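Local coordinates for protein PfEMP1 variant 1 of strain MC (Plasmodium falciparum, PDB 5LGD) that probably binds host cell-surface receptors, as a mainly helical, strand-free domain of a much longer parasite adhesin, at residues W12-V15 / H16-I20; D21-K24 / W25-H29; K59-E62 / W63-K67; L90-D93 / L94-I98; D105-E108 / I109-I112. All blocks are in the same frame, centred on the assembly; numbering follows the deposited sequence. Where two conformers were deposited one is given.

Interaction 1 (W12-V15 / H16-I20); sequences WMWV and HDMLI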
# COMPACT_ATOMS: atom_id res chain seq x y z
N TRP B 12 -24.33 13.81 9.32
CA TRP B 12 -25.32 13.05 8.57
C TRP B 12 -26.70 13.12 9.17
O TRP B 12 -27.67 13.25 8.42
CB TRP B 12 -24.85 11.61 8.37
CG TRP B 12 -23.68 11.62 7.44
CD1 TRP B 12 -22.37 11.40 7.76
CD2 TRP B 12 -23.69 12.05 6.08
NE1 TRP B 12 -21.58 11.59 6.65
CE2 TRP B 12 -22.37 11.96 5.60
CE3 TRP B 12 -24.72 12.41 5.19
CZ2 TRP B 12 -22.04 12.26 4.28
CZ3 TRP B 12 -24.38 12.72 3.89
CH2 TRP B 12 -23.06 12.64 3.45
N MET B 13 -26.78 13.16 10.49
CA MET B 13 -28.04 13.34 11.22
C MET B 13 -28.69 14.68 10.85
O MET B 13 -29.90 14.74 10.66
CB MET B 13 -27.75 13.31 12.73
CG MET B 13 -29.01 13.17 13.57
SD MET B 13 -28.93 14.14 15.08
CE MET B 13 -28.69 15.82 14.41
N TRP B 14 -27.90 15.76 10.81
CA TRP B 14 -28.37 17.11 10.51
C TRP B 14 -28.89 17.17 9.07
O TRP B 14 -30.00 17.67 8.85
CB TRP B 14 -27.27 18.16 10.76
CG TRP B 14 -27.74 19.56 10.53
CD1 TRP B 14 -28.13 20.46 11.48
CD2 TRP B 14 -27.84 20.24 9.26
NE1 TRP B 14 -28.50 21.65 10.88
CE2 TRP B 14 -28.35 21.53 9.52
CE3 TRP B 14 -27.56 19.88 7.93
CZ2 TRP B 14 -28.61 22.45 8.50
CZ3 TRP B 14 -27.83 20.80 6.92
CH2 TRP B 14 -28.33 22.07 7.22
N VAL B 15 -28.10 16.67 8.12
CA VAL B 15 -28.41 16.56 6.69
C VAL B 15 -29.73 15.78 6.52
O VAL B 15 -30.66 16.26 5.86
CB VAL B 15 -27.22 15.94 5.90
CG1 VAL B 15 -27.66 15.46 4.51
CG2 VAL B 15 -26.07 16.94 5.77
N HIS B 16 -29.83 14.59 7.13
CA HIS B 16 -31.02 13.77 7.09
C HIS B 16 -32.26 14.51 7.64
O HIS B 16 -33.30 14.57 6.96
CB HIS B 16 -30.77 12.46 7.89
CG HIS B 16 -32.01 11.66 8.09
ND1 HIS B 16 -32.77 11.80 9.24
CD2 HIS B 16 -32.60 10.76 7.28
CE1 HIS B 16 -33.78 10.97 9.10
NE2 HIS B 16 -33.71 10.32 7.94
N ASP B 17 -32.16 15.03 8.87
CA ASP B 17 -33.26 15.75 9.52
C ASP B 17 -33.66 17.04 8.77
O ASP B 17 -34.84 17.37 8.76
CB ASP B 17 -32.90 16.08 10.99
CG ASP B 17 -32.65 14.88 11.88
OD1 ASP B 17 -32.80 13.72 11.40
OD2 ASP B 17 -32.27 15.08 13.04
N MET B 18 -32.71 17.75 8.12
CA MET B 18 -33.13 18.94 7.39
C MET B 18 -33.92 18.53 6.12
O MET B 18 -34.98 19.13 5.84
CB MET B 18 -31.98 19.95 7.17
CG MET B 18 -31.27 19.86 5.85
SD MET B 18 -32.16 20.80 4.59
CE MET B 18 -31.08 20.58 3.28
N LEU B 19 -33.50 17.44 5.44
CA LEU B 19 -34.18 16.93 4.24
C LEU B 19 -35.58 16.46 4.55
O LEU B 19 -36.51 16.71 3.77
CB LEU B 19 -33.35 15.80 3.60
CG LEU B 19 -32.00 16.25 2.97
CD1 LEU B 19 -31.22 15.06 2.45
CD2 LEU B 19 -32.22 17.22 1.85
N ILE B 20 -35.73 15.86 5.74
CA ILE B 20 -36.97 15.35 6.29
C ILE B 20 -37.88 16.51 6.66
O ILE B 20 -39.06 16.48 6.33
CB ILE B 20 -36.71 14.30 7.43
CG1 ILE B 20 -36.14 12.95 6.87
CG2 ILE B 20 -37.95 14.00 8.26
CD1 ILE B 20 -36.71 12.42 5.63

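Interaction 2 (D21-K24 / W25-H29); sequences DSIK and WRDEH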
# COMPACT_ATOMS: atom_id res chain seq x y z
N ASP B 21 -37.34 17.53 7.30
CA ASP B 21 -38.09 18.74 7.66
C ASP B 21 -38.58 19.45 6.41
O ASP B 21 -39.75 19.84 6.34
CB ASP B 21 -37.23 19.65 8.53
CG ASP B 21 -36.95 19.18 9.95
OD1 ASP B 21 -37.68 18.30 10.44
OD2 ASP B 21 -36.03 19.74 10.58
N SER B 22 -37.75 19.53 5.37
CA SER B 22 -38.13 20.13 4.09
C SER B 22 -39.39 19.41 3.52
O SER B 22 -40.35 20.07 3.12
CB SER B 22 -36.95 20.13 3.13
OG SER B 22 -37.23 20.89 1.97
N ILE B 23 -39.42 18.08 3.60
CA ILE B 23 -40.56 17.26 3.16
C ILE B 23 -41.77 17.47 4.07
O ILE B 23 -42.90 17.52 3.59
CB ILE B 23 -40.19 15.74 3.12
CG1 ILE B 23 -39.09 15.43 2.07
CG2 ILE B 23 -41.43 14.86 2.93
CD1 ILE B 23 -38.32 14.12 2.41
N LYS B 24 -41.53 17.52 5.40
CA LYS B 24 -42.60 17.68 6.40
C LYS B 24 -43.32 19.03 6.28
O LYS B 24 -44.45 19.13 6.74
CB LYS B 24 -42.07 17.47 7.83
CG LYS B 24 -41.93 16.01 8.22
CD LYS B 24 -40.99 15.90 9.42
CE LYS B 24 -41.42 14.85 10.41
NZ LYS B 24 -41.07 13.47 9.96
N TRP B 25 -42.67 20.05 5.65
CA TRP B 25 -43.30 21.35 5.41
C TRP B 25 -44.45 21.18 4.43
O TRP B 25 -45.50 21.76 4.62
CB TRP B 25 -42.30 22.39 4.91
CG TRP B 25 -41.59 23.08 6.03
CD1 TRP B 25 -40.28 22.95 6.38
CD2 TRP B 25 -42.16 24.01 6.97
NE1 TRP B 25 -39.99 23.74 7.47
CE2 TRP B 25 -41.14 24.39 7.87
CE3 TRP B 25 -43.45 24.53 7.16
CZ2 TRP B 25 -41.35 25.31 8.90
CZ3 TRP B 25 -43.67 25.44 8.19
CH2 TRP B 25 -42.63 25.79 9.07
N ARG B 26 -44.27 20.30 3.43
CA ARG B 26 -45.29 19.98 2.45
C ARG B 26 -46.31 19.01 3.01
O ARG B 26 -47.50 19.22 2.80
CB ARG B 26 -44.68 19.48 1.14
CG ARG B 26 -44.04 20.61 0.31
CD ARG B 26 -42.62 20.94 0.76
NE ARG B 26 -41.96 21.85 -0.17
CZ ARG B 26 -40.83 22.48 0.08
NH1 ARG B 26 -40.23 22.36 1.26
NH2 ARG B 26 -40.30 23.28 -0.84
N ASP B 27 -45.87 18.00 3.78
CA ASP B 27 -46.76 16.98 4.40
C ASP B 27 -47.76 17.62 5.39
O ASP B 27 -48.93 17.22 5.45
CB ASP B 27 -45.92 15.94 5.15
CG ASP B 27 -45.24 14.93 4.25
OD1 ASP B 27 -45.27 15.12 3.00
OD2 ASP B 27 -44.71 13.92 4.78
N GLU B 28 -47.29 18.63 6.14
CA GLU B 28 -48.09 19.35 7.13
C GLU B 28 -48.77 20.62 6.57
O GLU B 28 -49.95 20.85 6.85
CB GLU B 28 -47.24 19.67 8.39
CG GLU B 28 -47.10 18.46 9.31
CD GLU B 28 -45.91 18.47 10.25
OE1 GLU B 28 -45.12 17.50 10.21
OE2 GLU B 28 -45.78 19.43 11.04
N HIS B 29 -48.03 21.45 5.79
CA HIS B 29 -48.54 22.73 5.28
C HIS B 29 -48.42 22.88 3.76
O HIS B 29 -48.14 23.99 3.27
CB HIS B 29 -47.90 23.91 6.03
CG HIS B 29 -47.74 23.64 7.49
ND1 HIS B 29 -48.81 23.73 8.35
CD2 HIS B 29 -46.65 23.24 8.17
CE1 HIS B 29 -48.33 23.41 9.54
NE2 HIS B 29 -47.03 23.10 9.48

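Interaction 3 (K59-E62 / W63-K67); sequences KKTE and WGKIK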
# COMPACT_ATOMS: atom_id res chain seq x y z
N LYS B 59 -31.61 27.06 9.07
CA LYS B 59 -30.83 25.96 8.48
C LYS B 59 -29.63 26.49 7.69
O LYS B 59 -28.57 25.88 7.77
CB LYS B 59 -31.70 24.99 7.66
CG LYS B 59 -32.96 24.49 8.39
CD LYS B 59 -32.75 23.14 9.09
CE LYS B 59 -32.49 23.30 10.57
NZ LYS B 59 -31.94 22.04 11.18
N LYS B 60 -29.78 27.64 6.98
CA LYS B 60 -28.69 28.30 6.25
C LYS B 60 -27.53 28.67 7.19
O LYS B 60 -26.36 28.50 6.82
CB LYS B 60 -29.21 29.58 5.55
CG LYS B 60 -29.85 29.28 4.18
CD LYS B 60 -30.29 30.54 3.41
CE LYS B 60 -29.21 31.58 3.15
NZ LYS B 60 -28.07 31.06 2.34
N THR B 61 -27.88 29.13 8.41
CA THR B 61 -26.93 29.55 9.46
C THR B 61 -26.30 28.31 10.10
O THR B 61 -25.09 28.29 10.30
CB THR B 61 -27.60 30.50 10.49
OG1 THR B 61 -28.28 31.57 9.81
CG2 THR B 61 -26.61 31.10 11.48
N GLU B 62 -27.11 27.29 10.42
CA GLU B 62 -26.59 26.05 11.01
C GLU B 62 -25.61 25.38 10.07
O GLU B 62 -24.54 24.94 10.50
CB GLU B 62 -27.73 25.09 11.37
CG GLU B 62 -28.36 25.41 12.72
CD GLU B 62 -29.67 24.71 13.03
OE1 GLU B 62 -29.87 23.55 12.59
OE2 GLU B 62 -30.50 25.33 13.73
N TRP B 63 -25.96 25.38 8.75
CA TRP B 63 -25.16 24.79 7.67
C TRP B 63 -23.82 25.47 7.51
O TRP B 63 -22.84 24.76 7.28
CB TRP B 63 -25.94 24.75 6.35
CG TRP B 63 -25.21 24.07 5.22
CD1 TRP B 63 -24.99 24.57 3.97
CD2 TRP B 63 -24.68 22.73 5.22
NE1 TRP B 63 -24.35 23.63 3.19
CE2 TRP B 63 -24.15 22.50 3.93
CE3 TRP B 63 -24.57 21.72 6.19
CZ2 TRP B 63 -23.48 21.31 3.61
CZ3 TRP B 63 -23.94 20.53 5.86
CH2 TRP B 63 -23.40 20.34 4.58
N GLY B 64 -23.79 26.80 7.65
CA GLY B 64 -22.57 27.60 7.58
C GLY B 64 -21.57 27.16 8.63
O GLY B 64 -20.37 26.99 8.33
N LYS B 65 -22.06 26.96 9.87
CA LYS B 65 -21.26 26.50 11.02
C LYS B 65 -20.71 25.07 10.80
O LYS B 65 -19.55 24.80 11.13
CB LYS B 65 -22.09 26.60 12.33
CG LYS B 65 -22.19 28.03 12.93
CD LYS B 65 -23.49 28.18 13.71
CE LYS B 65 -23.85 29.63 14.02
NZ LYS B 65 -23.37 30.07 15.37
N ILE B 66 -21.54 24.17 10.23
CA ILE B 66 -21.17 22.78 9.93
C ILE B 66 -20.09 22.77 8.84
O ILE B 66 -19.09 22.06 9.01
CB ILE B 66 -22.42 21.93 9.61
CG1 ILE B 66 -23.28 21.82 10.87
CG2 ILE B 66 -22.04 20.56 9.09
CD1 ILE B 66 -24.68 21.30 10.71
N LYS B 67 -20.25 23.59 7.77
CA LYS B 67 -19.26 23.67 6.68
C LYS B 67 -17.93 24.17 7.20
O LYS B 67 -16.88 23.70 6.74
CB LYS B 67 -19.73 24.57 5.53
CG LYS B 67 -20.85 23.94 4.68
CD LYS B 67 -21.08 24.76 3.41
CE LYS B 67 -21.84 26.06 3.66
NZ LYS B 67 -21.89 26.90 2.44

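Interaction 4 (L90-D93 / L94-I98); sequences LMKD and LLLEI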
# COMPACT_ATOMS: atom_id res chain seq x y z
N LEU B 90 -21.77 15.32 -1.12
CA LEU B 90 -23.17 15.75 -1.17
C LEU B 90 -23.80 15.69 -2.54
O LEU B 90 -24.97 16.01 -2.65
CB LEU B 90 -23.30 17.15 -0.54
CG LEU B 90 -22.92 17.19 0.94
CD1 LEU B 90 -22.81 18.61 1.45
CD2 LEU B 90 -23.92 16.38 1.79
N MET B 91 -23.07 15.21 -3.58
CA MET B 91 -23.64 14.99 -4.91
C MET B 91 -24.84 14.06 -4.69
O MET B 91 -24.79 13.19 -3.81
CB MET B 91 -22.62 14.32 -5.85
CG MET B 91 -21.53 15.27 -6.36
SD MET B 91 -22.18 16.78 -7.12
CE MET B 91 -22.83 16.11 -8.73
N LYS B 92 -25.96 14.33 -5.39
CA LYS B 92 -27.23 13.61 -5.22
C LYS B 92 -27.11 12.07 -5.03
O LYS B 92 -27.62 11.57 -4.03
CB LYS B 92 -28.20 13.94 -6.37
CG LYS B 92 -29.58 13.28 -6.22
CD LYS B 92 -30.51 13.58 -7.40
CE LYS B 92 -30.18 12.84 -8.69
NZ LYS B 92 -30.43 11.37 -8.57
N ASP B 93 -26.48 11.32 -5.98
CA ASP B 93 -26.42 9.86 -5.89
C ASP B 93 -25.68 9.34 -4.67
O ASP B 93 -26.16 8.40 -4.04
CB ASP B 93 -25.87 9.21 -7.16
CG ASP B 93 -26.60 9.51 -8.47
OD1 ASP B 93 -27.85 9.72 -8.43
OD2 ASP B 93 -25.95 9.50 -9.53
N LEU B 94 -24.51 9.95 -4.30
CA LEU B 94 -23.81 9.52 -3.09
C LEU B 94 -24.58 9.92 -1.83
O LEU B 94 -24.60 9.17 -0.87
CB LEU B 94 -22.37 10.09 -3.03
CG LEU B 94 -21.52 9.70 -1.80
CD1 LEU B 94 -21.40 8.20 -1.64
CD2 LEU B 94 -20.08 10.28 -1.92
N LEU B 95 -25.15 11.13 -1.82
CA LEU B 95 -25.93 11.62 -0.69
C LEU B 95 -27.06 10.62 -0.29
O LEU B 95 -27.21 10.30 0.88
CB LEU B 95 -26.52 13.00 -1.01
CG LEU B 95 -27.45 13.59 0.02
CD1 LEU B 95 -26.76 13.71 1.35
CD2 LEU B 95 -27.90 14.97 -0.39
N LEU B 96 -27.82 10.16 -1.28
CA LEU B 96 -28.93 9.25 -1.12
C LEU B 96 -28.42 7.87 -0.67
O LEU B 96 -29.03 7.23 0.19
CB LEU B 96 -29.71 9.17 -2.48
CG LEU B 96 -30.96 10.09 -2.73
CD1 LEU B 96 -30.99 11.33 -1.89
CD2 LEU B 96 -31.17 10.40 -4.20
N GLU B 97 -27.26 7.44 -1.21
CA GLU B 97 -26.66 6.17 -0.77
C GLU B 97 -26.30 6.20 0.74
O GLU B 97 -26.55 5.23 1.44
CB GLU B 97 -25.36 5.96 -1.51
CG GLU B 97 -25.38 4.98 -2.64
CD GLU B 97 -23.96 4.88 -3.15
OE1 GLU B 97 -23.77 5.00 -4.38
OE2 GLU B 97 -23.03 4.79 -2.31
N ILE B 98 -25.62 7.27 1.20
CA ILE B 98 -25.16 7.39 2.59
C ILE B 98 -26.37 7.43 3.53
O ILE B 98 -26.41 6.67 4.49
CB ILE B 98 -24.20 8.59 2.74
CG1 ILE B 98 -22.85 8.28 2.03
CG2 ILE B 98 -23.99 9.00 4.22
CD1 ILE B 98 -21.94 9.48 1.84

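Interaction 5 (D105-E108 / I109-I112); sequences DANE and IKRI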
# COMPACT_ATOMS: atom_id res chain seq x y z
N ASP B 105 -34.16 3.28 5.33
CA ASP B 105 -35.52 3.58 4.92
C ASP B 105 -35.56 4.04 3.47
O ASP B 105 -35.32 5.21 3.18
CB ASP B 105 -36.11 4.63 5.88
CG ASP B 105 -37.59 4.95 5.75
OD1 ASP B 105 -38.20 4.55 4.74
OD2 ASP B 105 -38.11 5.67 6.63
N ALA B 106 -35.87 3.11 2.55
CA ALA B 106 -35.93 3.34 1.10
C ALA B 106 -36.99 4.36 0.68
O ALA B 106 -36.80 5.08 -0.31
CB ALA B 106 -36.14 2.02 0.38
N ASN B 107 -38.10 4.40 1.40
CA ASN B 107 -39.20 5.30 1.08
C ASN B 107 -38.88 6.71 1.44
O ASN B 107 -39.30 7.63 0.75
CB ASN B 107 -40.47 4.86 1.74
CG ASN B 107 -41.66 5.49 1.11
OD1 ASN B 107 -41.98 5.26 -0.05
ND2 ASN B 107 -42.27 6.38 1.82
N GLU B 108 -38.12 6.88 2.51
CA GLU B 108 -37.62 8.17 2.92
C GLU B 108 -36.70 8.67 1.76
O GLU B 108 -36.78 9.84 1.39
CB GLU B 108 -36.89 8.00 4.26
CG GLU B 108 -35.99 9.13 4.67
CD GLU B 108 -35.37 8.84 6.01
OE1 GLU B 108 -36.03 9.13 7.04
OE2 GLU B 108 -34.22 8.32 6.04
N ILE B 109 -35.93 7.75 1.12
CA ILE B 109 -35.05 8.10 -0.00
C ILE B 109 -35.88 8.54 -1.20
O ILE B 109 -35.61 9.59 -1.76
CB ILE B 109 -34.03 6.97 -0.34
CG1 ILE B 109 -33.09 6.71 0.85
CG2 ILE B 109 -33.26 7.23 -1.66
CD1 ILE B 109 -32.17 7.82 1.24
N LYS B 110 -36.97 7.79 -1.52
CA LYS B 110 -37.90 8.14 -2.60
C LYS B 110 -38.40 9.60 -2.48
O LYS B 110 -38.38 10.33 -3.47
CB LYS B 110 -39.10 7.17 -2.59
CG LYS B 110 -40.00 7.22 -3.83
CD LYS B 110 -41.10 6.18 -3.68
CE LYS B 110 -41.81 5.92 -4.97
NZ LYS B 110 -42.74 4.77 -4.84
N ARG B 111 -38.87 9.99 -1.26
CA ARG B 111 -39.38 11.33 -0.92
C ARG B 111 -38.30 12.41 -1.10
O ARG B 111 -38.59 13.49 -1.63
CB ARG B 111 -39.93 11.38 0.55
CG ARG B 111 -41.04 10.38 0.91
CD ARG B 111 -41.96 10.73 2.11
NE ARG B 111 -41.38 11.51 3.21
CZ ARG B 111 -40.62 11.02 4.19
NH1 ARG B 111 -40.28 9.75 4.20
NH2 ARG B 111 -40.15 11.82 5.14
N ILE B 112 -37.05 12.11 -0.65
CA ILE B 112 -35.92 13.04 -0.72
C ILE B 112 -35.56 13.26 -2.21
O ILE B 112 -35.50 14.41 -2.65
CB ILE B 112 -34.71 12.54 0.13
CG1 ILE B 112 -35.11 12.49 1.63
CG2 ILE B 112 -33.49 13.48 -0.10
CD1 ILE B 112 -34.15 11.80 2.61
O HOH W 1 -43.14 3.66 -2.23

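Interaction 1 (W12-V15 / H16-I20)
Met18 lies over one face of the Trp14 indole, one helical turn on, and this is the main apolar contact between 12-15 and 16-20. Its CG comes to 3.7 Å from Trp14 CZ3, off-centre over the six-membered ring, which makes a CH-pi contact. Met18 SD sits obliquely at 5.5 Å from the centroid of that Trp14 ring, a looser Met-aromatic approach. The indole is brought beneath Met18 because Trp14 CG swings opposite the backbone N (chi1 -177°). A second apolar pair, Val15 CG1 and Leu19 CD1, runs side by side at 4.1 Å. Met13 and Asp17 cross, with Met13 CG 3.8 Å from Asp17 OD2.

The backbone supplies four regular i to i+4 bonds, from His16 N to Trp12 O through to Leu19 N to Val15 O; the Met18 N to Trp14 O bond measures 2.8 Å.

The polar side chains bond between neighbours. His16 ND1 donates to Asp17 OD1 at 2.9 Å, with the oxygen nearly in the imidazole plane, while Ile20 CG1 rests 3.7 Å above that His16 ring. His16 NE2 is hydrogen-bonded to Glu108 of helix 106-118, Tyr103 stacks on the imidazole, and Trp14 NE1 bonds Glu62 of helix 45-70.

With both ring nitrogens engaged by carboxylates, the rotation of the imidazole is fixed; the two acidic neighbours would be expected to favour its protonated form. The ring nitrogens of the buried His16 and Trp14 are thus satisfied while apolar side chains of helix 7-29 pack against the surrounding helices.

Interaction 2 (D21-K24 / W25-H29)
Arg26 folds back along helix 7-29 to reach Ser22, one turn earlier. The bend is at chi2 (83°), beyond which the chain runs straight enough to bring NH1 to Ser22 O at 3.0 Å. That hydrogen bond is imperfect: the nitrogen stands above the carbonyl plane (38° out of it), and the oxygen is in turn tilted from the guanidinium plane. Glu152 of helix 144-162 holds the same pair from outside, through a salt bridge with Arg26 NH2 and a hydrogen bond with Ser22 OG.

The main chain is irregular here. Trp25 N bonds only weakly to Asp21 O and to Ser22 O, and Arg26 N turns weakly to Ile23 O at 3.1 Å, whereas Asp27 N and Glu28 N make sound i to i+4 bonds.

Trp25 CG lies opposite the carbonyl carbon, beside the backbone N (chi1 -86°), which brings Trp25 CD1 to 3.2 Å from Asp21 O in the preceding turn; Ser22 CA sits at the indole edge. Ile23 and Asp27 run side by side, Ile23 CG2 being 3.8 Å from Asp27 OD1. Lys24 and Glu28 also point the same way, but Lys24 NZ stays 5.7 Å from Glu28 OE1, too far for a salt bridge.

Trp25 meets Phe52 and Trp55 of helix 45-70, while Ile23 faces helix 106-118, as expected of a helix packed in a helical bundle.

Interaction 3 (K59-E62 / W63-K67)
Lys65 stretches alongside Thr61 on a face of helix 45-70, one of three long helices that pack against one another as a bundle, with 7-29 and 144-162 as the other two. Followed outward, Lys65 CB first meets the main chain, 3.5 Å from Glu62 O. CG and CD then pass the carbonyl of the preceding turn, Lys65 CD lying 3.8 Å from Thr61 O. CE reaches the methyl group, with Lys65 CE 4.0 Å from Thr61 CG2. At the last bond the chain turns (chi4 -94°), and the ammonium ends away from 59-62. Thr61 presents CG2 to this neighbour because its OG1 is turned back, hydrogen-bonded to Glu57 O.

On another side, Lys59 and Glu62 form a salt bridge at 2.9 Å between Lys59 NZ and Glu62 OE1. The ammonium comes to the syn side of the carboxylate but 29° out of its plane. Since Glu62 OE1 is also hydrogen-bonded to Trp14 NE1 of helix 7-29, one oxygen joins the ion pair to the helix interface.

Trp63 faces inward, against Trp14, Ile145 and Leu90. Lys67 CG rests over one face of the indole, 3.6 Å above the ring plane, and the polar ends of both residues, Trp63 NE1 and Lys67 NZ, reach the Asp146 carboxylate, each on a different oxygen.

Successive backbone bonds vary in strength: Trp63 N to Lys59 O is short, whereas Lys65 N to Thr61 O is weak. Next along, Ile66 CG1 packs 3.4 Å from Glu62 O, the carbonyl oxygen that also accepts the hydrogen bond from Ile66 N.

Interaction 4 (L90-D93 / L94-I98)
Leu95 N is bonded to Met91 O at 2.9 Å, met nearly end-on (C=O...N angle 170°), which opens helix 92-103; Met91, with an extended psi, occupies the N-cap position. Leu96 N to Lys92 O and Glu97 N to Asp93 O continue the pattern, the latter longer at 3.2 Å.

Leu90, just before the cap, meets Leu95, five residues on. Their branches meet obliquely, Leu90 CD2 touching Leu95 CD1 at 3.9 Å, while Leu95 CD2 lies 3.8 Å from Leu90 O. Inside the helix, the aliphatic part of Lys92 crosses Leu96, one turn later, with Lys92 CG 3.9 Å from Leu96 CD2. Two bends further out (chi3 74°, chi4 68°) bring NZ back to its sequence neighbour: the salt bridge from Lys92 NZ to Asp93 OD1 measures 3.1 Å.

Leu95 packs on Trp12 and Val15 of helix 7-29, and Leu96 on Ile109 and Ile112 of helix 106-118. Glu97 OE2 instead hydrogen-bonds a polar side chain of another protein's chain. A helix start right after a preceding helix, its junction bridged by the Leu90-Leu95 contact, here links helix 82-90 to helix 92-103 in a helical domain.

Interaction 5 (D105-E108 / I109-I112)
The flat amide of Asn107 meets Lys110 at its oxygen, Asn107 OD1 lying 3.8 Å from Lys110 CD where the two side chains cross. A water donates to Asn107 OD1 at 2.9 Å and accepts from Lys110 NZ at the same distance, bridging amide and ammonium. Lys110 is extended throughout, which carries NZ far enough to reach that water; the other end of the amide, ND2, bonds a glycerol probably left from crystallisation. The Asp105 carboxylate is approached from above its plane: Glu108 N reaches Asp105 OD1 at 3.2 Å, 70° out of that plane. Arg111 has two deposited conformers, and in the one described its guanidinium lies obliquely to Glu108 CA and Asn107 O, a placement that remains doubtful.

Asp105 is thereby the N-cap of helix 106-118. Its OD1 accepts from Glu108 N and, weakly, from Asn107 N, two backbone donors that the first turn leaves without carbonyl partners. The carboxylate would also suit the positive end of the helix dipole. Asp105 O accepts only a weak bond from Ile109 N, after which Lys110 N to Ala106 O shortens to 3.0 Å.

Glu108 and Ile112 run side by side, with Glu108 CG 3.8 Å from Ile112 CD1. Glu108 CG stands opposite the backbone N (chi1 164°), and OE1 ends hydrogen-bonded to His16 of helix 7-29. Tyr103 and Ile20 also touch this glutamate. Ile112 CG1 sits close against the backbone carbonyl, 3.1 Å from Glu108 O, and Ile109 turns to Ile99 and Gln100 of helix 92-103.

Interaction 1 is the buried hub, and the other four are partly buried. It shares helix 7-29 with interaction 2, which follows it directly and touches interaction 5 through Ile23. Interactions 3, 4 and 5 each touch interaction 1 with centres about 12 Å away: Trp14 against 59-67, Trp12 and Val15 against 90-98, and His16 against Glu108 of 105-112. Interaction 3 belongs to the long-helix bundle, whereas interactions 4 and 5 open two shorter helices that pack against helix 7-29, joined through Leu96, Ile109 and Ile112. Their chemistry follows position: aromatic and sulfur contacts in 1, an arginine-to-carbonyl bond in 2, lysine-carboxylate pairs in 3 and 4, a side-chain cap and a bridging water in 5.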